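Local coordinates for protein putative lipase (Bacteroides thetaiotaomicron VPI-5482, PDB 3BZW) that probably hydrolyses ester bonds of lipids such as lysophospholipids, as a member of the GDSL branch of the SGNH hydrolase superfamily, at residues 68-73 with 101-106; 136-141 with 147-152; 141-146 with 196-201. All blocks are in the same frame, centred on the assembly; numbering follows the deposited sequence.

Overall arrangement
Contacts 1 and 3 lie closer together than either does to contact 2, their centres about 9 Å apart. Contact 3 is the buried one, two helices meeting through a pair of tyrosine rings and a phenolic hydroxyl. Contact 1, partly buried, brings a loop against the end of helix 98-102, near the acetate, and is thin and polar. Contact 2 is a surface contact, where the chain coming off the long hairpin lies on the helix it is about to enter. Contacts 2 and 3 share helix 143-157 and Asp141. Arg146, in contact 3, donates to Gln70 of contact 1 and to Gln140 O of contact 2; separately, Tyr198 OH bonds to Val105 O.

Contact 1. Residues 68-73 with 101-106. With ACT (acetate ion), chain G.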
# COMPACT_ATOMS: atom_id res chain seq x y z
N GLY A 68 29.86 10.10 -28.11
CA GLY A 68 28.53 10.09 -28.68
C GLY A 68 27.88 8.76 -29.04
O GLY A 68 26.72 8.74 -29.45
N ARG A 69 28.59 7.65 -28.89
CA ARG A 69 28.01 6.36 -29.25
C ARG A 69 26.94 5.90 -28.27
O ARG A 69 26.93 6.27 -27.09
CB ARG A 69 29.10 5.30 -29.39
CG ARG A 69 30.07 5.59 -30.54
CD ARG A 69 29.31 5.69 -31.86
NE ARG A 69 30.11 6.31 -32.93
CZ ARG A 69 31.05 5.68 -33.63
NH1 ARG A 69 31.33 4.41 -33.39
NH2 ARG A 69 31.71 6.33 -34.58
N GLN A 70 26.02 5.08 -28.78
CA GLN A 70 24.90 4.55 -28.00
C GLN A 70 24.96 3.03 -27.95
O GLN A 70 25.85 2.42 -28.54
CB GLN A 70 23.59 5.01 -28.64
CG GLN A 70 23.44 6.53 -28.67
CD GLN A 70 22.44 7.00 -29.71
OE1 GLN A 70 21.38 6.41 -29.88
NE2 GLN A 70 22.78 8.08 -30.41
N TRP A 71 24.01 2.41 -27.26
CA TRP A 71 23.99 0.96 -27.15
C TRP A 71 23.91 0.23 -28.48
O TRP A 71 24.19 -0.97 -28.55
CB TRP A 71 22.86 0.49 -26.23
CG TRP A 71 23.35 0.05 -24.87
CD1 TRP A 71 23.52 0.83 -23.77
CD2 TRP A 71 23.78 -1.27 -24.51
NE1 TRP A 71 24.04 0.08 -22.73
CE2 TRP A 71 24.21 -1.21 -23.16
CE3 TRP A 71 23.85 -2.49 -25.19
CZ2 TRP A 71 24.71 -2.33 -22.48
CZ3 TRP A 71 24.35 -3.61 -24.52
CH2 TRP A 71 24.77 -3.51 -23.18
N ASP A 72 23.54 0.93 -29.55
CA ASP A 72 23.45 0.28 -30.86
C ASP A 72 24.84 0.04 -31.45
O ASP A 72 24.98 -0.69 -32.44
CB ASP A 72 22.59 1.10 -31.83
CG ASP A 72 23.17 2.47 -32.12
OD1 ASP A 72 23.89 3.02 -31.27
OD2 ASP A 72 22.88 3.01 -33.21
N ASP A 73 25.85 0.64 -30.83
CA ASP A 73 27.22 0.51 -31.31
C ASP A 73 28.01 -0.57 -30.55
O ASP A 73 29.18 -0.80 -30.85
CB ASP A 73 27.93 1.87 -31.18
CG ASP A 73 29.21 1.95 -32.01
OD1 ASP A 73 29.16 1.61 -33.22
OD2 ASP A 73 30.26 2.36 -31.47
N TYR A 101 19.78 7.95 -23.75
CA TYR A 101 18.86 8.83 -23.03
C TYR A 101 18.82 10.18 -23.73
O TYR A 101 17.75 10.68 -24.07
CB TYR A 101 19.33 9.03 -21.58
CG TYR A 101 18.77 10.29 -20.94
CD1 TYR A 101 17.44 10.38 -20.54
CD2 TYR A 101 19.58 11.42 -20.79
CE1 TYR A 101 16.92 11.57 -20.00
CE2 TYR A 101 19.08 12.61 -20.26
CZ TYR A 101 17.75 12.68 -19.88
OH TYR A 101 17.28 13.87 -19.37
N ASN A 102 19.99 10.77 -23.95
CA ASN A 102 20.07 12.08 -24.58
C ASN A 102 19.46 12.10 -25.99
O ASN A 102 18.88 13.11 -26.39
CB ASN A 102 21.53 12.54 -24.65
CG ASN A 102 21.66 13.93 -25.25
OD1 ASN A 102 22.41 14.13 -26.22
ND2 ASN A 102 20.95 14.89 -24.68
N SER A 103 19.58 11.00 -26.71
CA SER A 103 19.06 10.93 -28.07
C SER A 103 17.61 10.45 -28.16
O SER A 103 17.12 10.12 -29.24
CB SER A 103 19.97 10.04 -28.92
OG SER A 103 21.28 10.60 -28.98
N SER A 104 16.94 10.43 -27.02
CA SER A 104 15.53 10.02 -26.93
C SER A 104 15.21 8.67 -27.57
O SER A 104 14.23 8.55 -28.31
CB SER A 104 14.63 11.10 -27.55
OG SER A 104 14.83 12.35 -26.91
N VAL A 105 16.03 7.66 -27.29
CA VAL A 105 15.80 6.32 -27.82
C VAL A 105 14.68 5.68 -27.00
O VAL A 105 14.83 5.49 -25.79
CB VAL A 105 17.07 5.43 -27.69
CG1 VAL A 105 16.77 4.02 -28.18
CG2 VAL A 105 18.22 6.03 -28.49
N PRO A 106 13.55 5.34 -27.63
CA PRO A 106 12.44 4.72 -26.89
C PRO A 106 12.91 3.47 -26.16
O PRO A 106 13.70 2.68 -26.69
CB PRO A 106 11.42 4.41 -27.98
CG PRO A 106 11.68 5.49 -28.99
CD PRO A 106 13.19 5.52 -29.05
C ACT G . 29.19 11.09 -24.54
O ACT G . 29.27 12.29 -24.75
OXT ACT G . 29.45 10.30 -25.43
CH3 ACT G . 28.77 10.59 -23.18
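Gln70 and Ser103 mark the nearest approach of the two backbones, yet their CA atoms stay 8.6 Å apart, so side chains must bridge the gap. On one side is the loop leading into helix 74-85; on the other, helix 98-102 ends in a Schellman motif with Ser104, at positive phi, as its C-prime residue. Gln70 puts CG anti to its carbonyl carbon (chi1 -61°) and then runs extended, carrying its amide up to the 101-106 turn. There Gln70 NE2 comes 3.3 Å from Ser103 OG, at an angle too poor for a hydrogen bond; that hydroxyl pairs instead with Asn99 O. Gln70 OE1 touches Val105 CG2 at 3.5 Å and accepts from Arg146 NH1. With an alanine here, Arg146 would probably lose this acceptor and a gap would open beside Ser103 and Val105. Within the loop, Arg69 NH1 makes a salt bridge with Asp73 OD2 at 3.0 Å, in the guanidinium plane but 46° out of that of the carboxylate. Gly68 N gives a hydrogen bond of 2.7 Å to OXT of an acetate, an ion probably from the crystallisation liquor, also held by Ser35 N, Asn99 ND2 and His242 NE2, which is consistent with the oxyanion hole of SGNH hydrolases. Next to it, the Gln70 amide meets Ser103 and Val105 by packing, while Arg146 and Asn99 satisfy its oxygen and the serine hydroxyl.

Contact 2. Residues 136-141 with 147-152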
# COMPACT_ATOMS: atom_id res chain seq x y z
N PRO A 136 12.90 -12.72 -27.54
CA PRO A 136 13.48 -11.38 -27.37
C PRO A 136 13.30 -10.51 -28.61
O PRO A 136 13.33 -11.00 -29.74
CB PRO A 136 14.95 -11.68 -27.07
CG PRO A 136 15.19 -12.99 -27.75
CD PRO A 136 13.93 -13.76 -27.42
N VAL A 137 13.09 -9.22 -28.38
CA VAL A 137 12.92 -8.28 -29.48
C VAL A 137 14.31 -7.83 -29.91
O VAL A 137 15.01 -7.16 -29.16
CB VAL A 137 12.11 -7.03 -29.05
CG1 VAL A 137 11.88 -6.12 -30.24
CG2 VAL A 137 10.78 -7.45 -28.43
N MSE A 138 14.71 -8.23 -31.11
CA MSE A 138 16.02 -7.86 -31.62
C MSE A 138 15.87 -6.69 -32.59
O MSE A 138 15.71 -6.88 -33.79
CB MSE A 138 16.67 -9.05 -32.34
CG MSE A 138 16.80 -10.30 -31.47
SE MSE A 138 18.07 -10.09 -30.02
CE MSE A 138 18.96 -11.80 -30.13
N THR A 139 15.90 -5.47 -32.06
CA THR A 139 15.75 -4.28 -32.89
C THR A 139 16.62 -3.15 -32.37
O THR A 139 16.86 -3.05 -31.17
CB THR A 139 14.29 -3.79 -32.92
OG1 THR A 139 14.19 -2.60 -33.71
CG2 THR A 139 13.80 -3.50 -31.51
N GLN A 140 17.09 -2.31 -33.28
CA GLN A 140 17.92 -1.17 -32.90
C GLN A 140 17.02 0.05 -32.70
O GLN A 140 17.50 1.13 -32.36
CB GLN A 140 18.94 -0.87 -33.99
CG GLN A 140 19.92 -2.00 -34.24
CD GLN A 140 20.93 -1.68 -35.33
OE1 GLN A 140 21.66 -0.70 -35.23
NE2 GLN A 140 20.96 -2.50 -36.37
N ASP A 141 15.72 -0.13 -32.91
CA ASP A 141 14.77 0.96 -32.77
C ASP A 141 14.51 1.32 -31.31
O ASP A 141 14.05 2.42 -31.01
CB ASP A 141 13.42 0.62 -33.41
CG ASP A 141 13.54 0.29 -34.89
OD1 ASP A 141 14.35 0.93 -35.59
OD2 ASP A 141 12.80 -0.61 -35.35
N ILE A 147 19.89 -3.55 -26.18
CA ILE A 147 20.56 -4.31 -25.14
C ILE A 147 20.48 -5.80 -25.48
O ILE A 147 21.45 -6.54 -25.30
CB ILE A 147 19.93 -4.04 -23.75
CG1 ILE A 147 20.23 -2.59 -23.33
CG2 ILE A 147 20.49 -5.01 -22.71
CD1 ILE A 147 19.54 -2.16 -22.04
N ASN A 148 19.33 -6.23 -25.99
CA ASN A 148 19.16 -7.63 -26.37
C ASN A 148 20.18 -8.00 -27.45
O ASN A 148 20.85 -9.02 -27.36
CB ASN A 148 17.75 -7.90 -26.90
CG ASN A 148 16.70 -7.91 -25.81
OD1 ASN A 148 17.00 -8.13 -24.63
ND2 ASN A 148 15.44 -7.71 -26.20
N ILE A 149 20.28 -7.15 -28.47
CA ILE A 149 21.22 -7.37 -29.57
C ILE A 149 22.67 -7.32 -29.06
O ILE A 149 23.49 -8.17 -29.41
CB ILE A 149 21.06 -6.30 -30.68
CG1 ILE A 149 19.71 -6.47 -31.37
CG2 ILE A 149 22.21 -6.40 -31.67
CD1 ILE A 149 19.35 -5.33 -32.32
N GLY A 150 22.95 -6.32 -28.24
CA GLY A 150 24.30 -6.15 -27.70
C GLY A 150 24.81 -7.28 -26.83
O GLY A 150 25.93 -7.76 -27.01
N ILE A 151 24.01 -7.70 -25.85
CA ILE A 151 24.43 -8.78 -24.98
C ILE A 151 24.53 -10.09 -25.75
O ILE A 151 25.40 -10.92 -25.47
CB ILE A 151 23.48 -8.92 -23.76
CG1 ILE A 151 23.57 -7.64 -22.90
CG2 ILE A 151 23.87 -10.12 -22.92
CD1 ILE A 151 22.71 -7.66 -21.66
N THR A 152 23.65 -10.28 -26.73
CA THR A 152 23.69 -11.49 -27.55
C THR A 152 25.03 -11.59 -28.26
O THR A 152 25.71 -12.62 -28.21
CB THR A 152 22.56 -11.48 -28.60
OG1 THR A 152 21.30 -11.69 -27.95
CG2 THR A 152 22.78 -12.57 -29.65
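Asn148 turns the flat amide of its side chain to the chain coming off strand 127-136. Pro136 CB stands over one face of that amide, 4.1 Å from Asn148 ND2, while the edge does the bonding: Asn148 ND2 donates to Val137 O at 3.0 Å, almost straight at 174° and in the amide's own plane, though it meets the carbonyl from 35° above the carbonyl plane. The same nitrogen also reaches Trp110 O, and Asn148 OD1 accepts from Trp209 NE1, so both ends of the amide are held and its rotation is fixed. The next flat group is the peptide joining Met138 to Thr139. Ile149 lays its terminal methyl over the face of this peptide, with CD1 3.5 Å from Thr139 N, and Gln140 CG meets the same methyl, the two side chains crossing at about a right angle. All this happens where the long antiparallel hairpin of strands 111-122 and 127-136 gives way to helix 143-157: the chain doubles back on the helix it then enters, and an ST turn, Thr139 OG1 accepting from Asp141 N, shapes the bend. Met138, built as selenomethionine, bends at chi2 (-68°), which lays its end along the helix. Met138 SE touches Asn148 CB at 3.8 Å, and Met138 CE comes to 3.2 Å from Thr152 OG1. That hydroxyl donates to Asn148 O, a carbonyl which also takes Thr152 N from the opposite face of its plane.

Contact 3. Residues 141-146 with 196-201; sequences DTYRGR and DAYVQA. With SO4 (sulfate ion), chain L.
Tyr143 points its CB at helix 195-210, and with CG anti to the backbone N (chi1 -169°) the ring is carried across to Tyr198 and Ala201. At the root of the ring, Tyr143 CG lies 3.8 Å from Tyr198 CD1. That one carbon sits over the centre of the Tyr143 ring, 3.5 Å above its plane, so every carbon around the ring shares in the contact. The pair is edge-to-face: Tyr198 offers its edge, the planes stand at 65°, and the centroids are 4.8 Å apart. Farther out, Tyr143 CE2 lies 3.3 Å from Tyr198 O, and Ala201 CB comes to the edge of the ring rather than over it, 3.6 Å from that same CE2. At the tip, Tyr143 OH donates to Tyr198 O at 3.0 Å, tilted 26° from the carbonyl plane, which gives the hydroxyl of a buried residue a partner at the backbone of the facing helix. Tyr198 has its own hydroxyl engaged with Val105 O and Asn189 ND2.

Next to Tyr143, Thr142 is the N-cap of helix 143-157, its OG1 accepting from Gly145 N. Arg144, its chain extended from CG to NE, diverges from Tyr143 and grips a sulfate, probably from the crystallisation liquor, through Arg144 NH1 to O4 and through Arg144 NH2 to O2 at 2.7 Å; Thr130 of the third subunit holds the same ion.

The contact thus joins the first turn of helix 143-157 to the first half of helix 195-210. These helices lead into strands 162-166 and 213-214, neighbours in the five-stranded parallel sheet, while Trp71 from the loop before helix 74-85 brings another ring against Tyr143.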
# COMPACT_ATOMS: atom_id res chain seq x y z
N ASP A 141 15.72 -0.13 -32.91
CA ASP A 141 14.77 0.96 -32.77
C ASP A 141 14.51 1.32 -31.31
O ASP A 141 14.05 2.42 -31.01
CB ASP A 141 13.42 0.62 -33.41
CG ASP A 141 13.54 0.29 -34.89
OD1 ASP A 141 14.35 0.93 -35.59
OD2 ASP A 141 12.80 -0.61 -35.35
N THR A 142 14.80 0.40 -30.40
CA THR A 142 14.55 0.66 -28.98
C THR A 142 15.76 0.34 -28.11
O THR A 142 16.67 -0.38 -28.52
CB THR A 142 13.36 -0.16 -28.47
OG1 THR A 142 13.73 -1.54 -28.40
CG2 THR A 142 12.17 -0.02 -29.41
N TYR A 143 15.75 0.89 -26.90
CA TYR A 143 16.85 0.69 -25.95
C TYR A 143 16.93 -0.77 -25.50
O TYR A 143 18.01 -1.37 -25.51
CB TYR A 143 16.65 1.60 -24.75
CG TYR A 143 17.84 1.69 -23.82
CD1 TYR A 143 19.07 2.18 -24.27
CD2 TYR A 143 17.73 1.34 -22.48
CE1 TYR A 143 20.15 2.31 -23.41
CE2 TYR A 143 18.81 1.47 -21.60
CZ TYR A 143 20.01 1.96 -22.08
OH TYR A 143 21.06 2.13 -21.21
N ARG A 144 15.80 -1.34 -25.11
CA ARG A 144 15.77 -2.74 -24.67
C ARG A 144 16.17 -3.63 -25.84
O ARG A 144 16.84 -4.65 -25.65
CB ARG A 144 14.38 -3.10 -24.15
CG ARG A 144 14.10 -2.57 -22.75
CD ARG A 144 12.63 -2.66 -22.38
NE ARG A 144 12.41 -2.37 -20.97
CZ ARG A 144 11.22 -2.13 -20.43
NH1 ARG A 144 10.13 -2.14 -21.19
NH2 ARG A 144 11.11 -1.90 -19.13
N GLY A 145 15.75 -3.24 -27.04
CA GLY A 145 16.09 -4.02 -28.22
C GLY A 145 17.59 -3.99 -28.45
O GLY A 145 18.19 -5.00 -28.82
N ARG A 146 18.20 -2.82 -28.24
CA ARG A 146 19.64 -2.66 -28.43
C ARG A 146 20.42 -3.47 -27.40
O ARG A 146 21.48 -4.01 -27.70
CB ARG A 146 20.02 -1.19 -28.32
CG ARG A 146 19.47 -0.33 -29.44
CD ARG A 146 19.85 1.13 -29.25
NE ARG A 146 19.42 1.94 -30.39
CZ ARG A 146 19.80 3.20 -30.59
NH1 ARG A 146 20.63 3.79 -29.73
NH2 ARG A 146 19.36 3.87 -31.65
N ASP A 196 16.56 7.65 -15.51
CA ASP A 196 16.25 6.47 -14.69
C ASP A 196 15.95 5.22 -15.51
O ASP A 196 16.45 4.13 -15.21
CB ASP A 196 15.03 6.74 -13.81
CG ASP A 196 15.18 7.96 -12.94
OD1 ASP A 196 15.96 8.87 -13.30
OD2 ASP A 196 14.50 8.02 -11.89
N ALA A 197 15.11 5.37 -16.53
CA ALA A 197 14.72 4.25 -17.38
C ALA A 197 15.90 3.58 -18.06
O ALA A 197 15.92 2.36 -18.23
CB ALA A 197 13.72 4.73 -18.43
N TYR A 198 16.89 4.38 -18.43
CA TYR A 198 18.07 3.86 -19.11
C TYR A 198 19.04 3.20 -18.15
O TYR A 198 19.81 2.33 -18.53
CB TYR A 198 18.73 4.99 -19.90
CG TYR A 198 17.78 5.58 -20.92
CD1 TYR A 198 17.74 5.09 -22.24
CD2 TYR A 198 16.85 6.55 -20.55
CE1 TYR A 198 16.79 5.56 -23.15
CE2 TYR A 198 15.90 7.02 -21.45
CZ TYR A 198 15.87 6.52 -22.75
OH TYR A 198 14.90 6.95 -23.62
N VAL A 199 18.98 3.60 -16.88
CA VAL A 199 19.83 3.02 -15.85
C VAL A 199 19.21 1.68 -15.43
O VAL A 199 19.89 0.65 -15.37
CB VAL A 199 19.90 3.96 -14.62
CG1 VAL A 199 20.59 3.26 -13.46
CG2 VAL A 199 20.66 5.23 -14.99
N GLN A 200 17.91 1.70 -15.17
CA GLN A 200 17.20 0.50 -14.74
C GLN A 200 17.18 -0.64 -15.75
O GLN A 200 17.27 -1.81 -15.36
CB GLN A 200 15.77 0.87 -14.32
CG GLN A 200 15.70 1.78 -13.09
CD GLN A 200 16.45 1.23 -11.89
OE1 GLN A 200 16.29 0.06 -11.52
NE2 GLN A 200 17.27 2.07 -11.26
N ALA A 201 17.08 -0.32 -17.03
CA ALA A 201 17.06 -1.36 -18.07
C ALA A 201 18.36 -2.18 -18.02
O ALA A 201 18.34 -3.39 -18.23
CB ALA A 201 16.89 -0.73 -19.45
S SO4 L . 7.62 -1.88 -18.28
O1 SO4 L . 6.76 -1.06 -17.40
O2 SO4 L . 8.92 -2.10 -17.61
O3 SO4 L . 6.98 -3.18 -18.53
O4 SO4 L . 7.84 -1.18 -19.56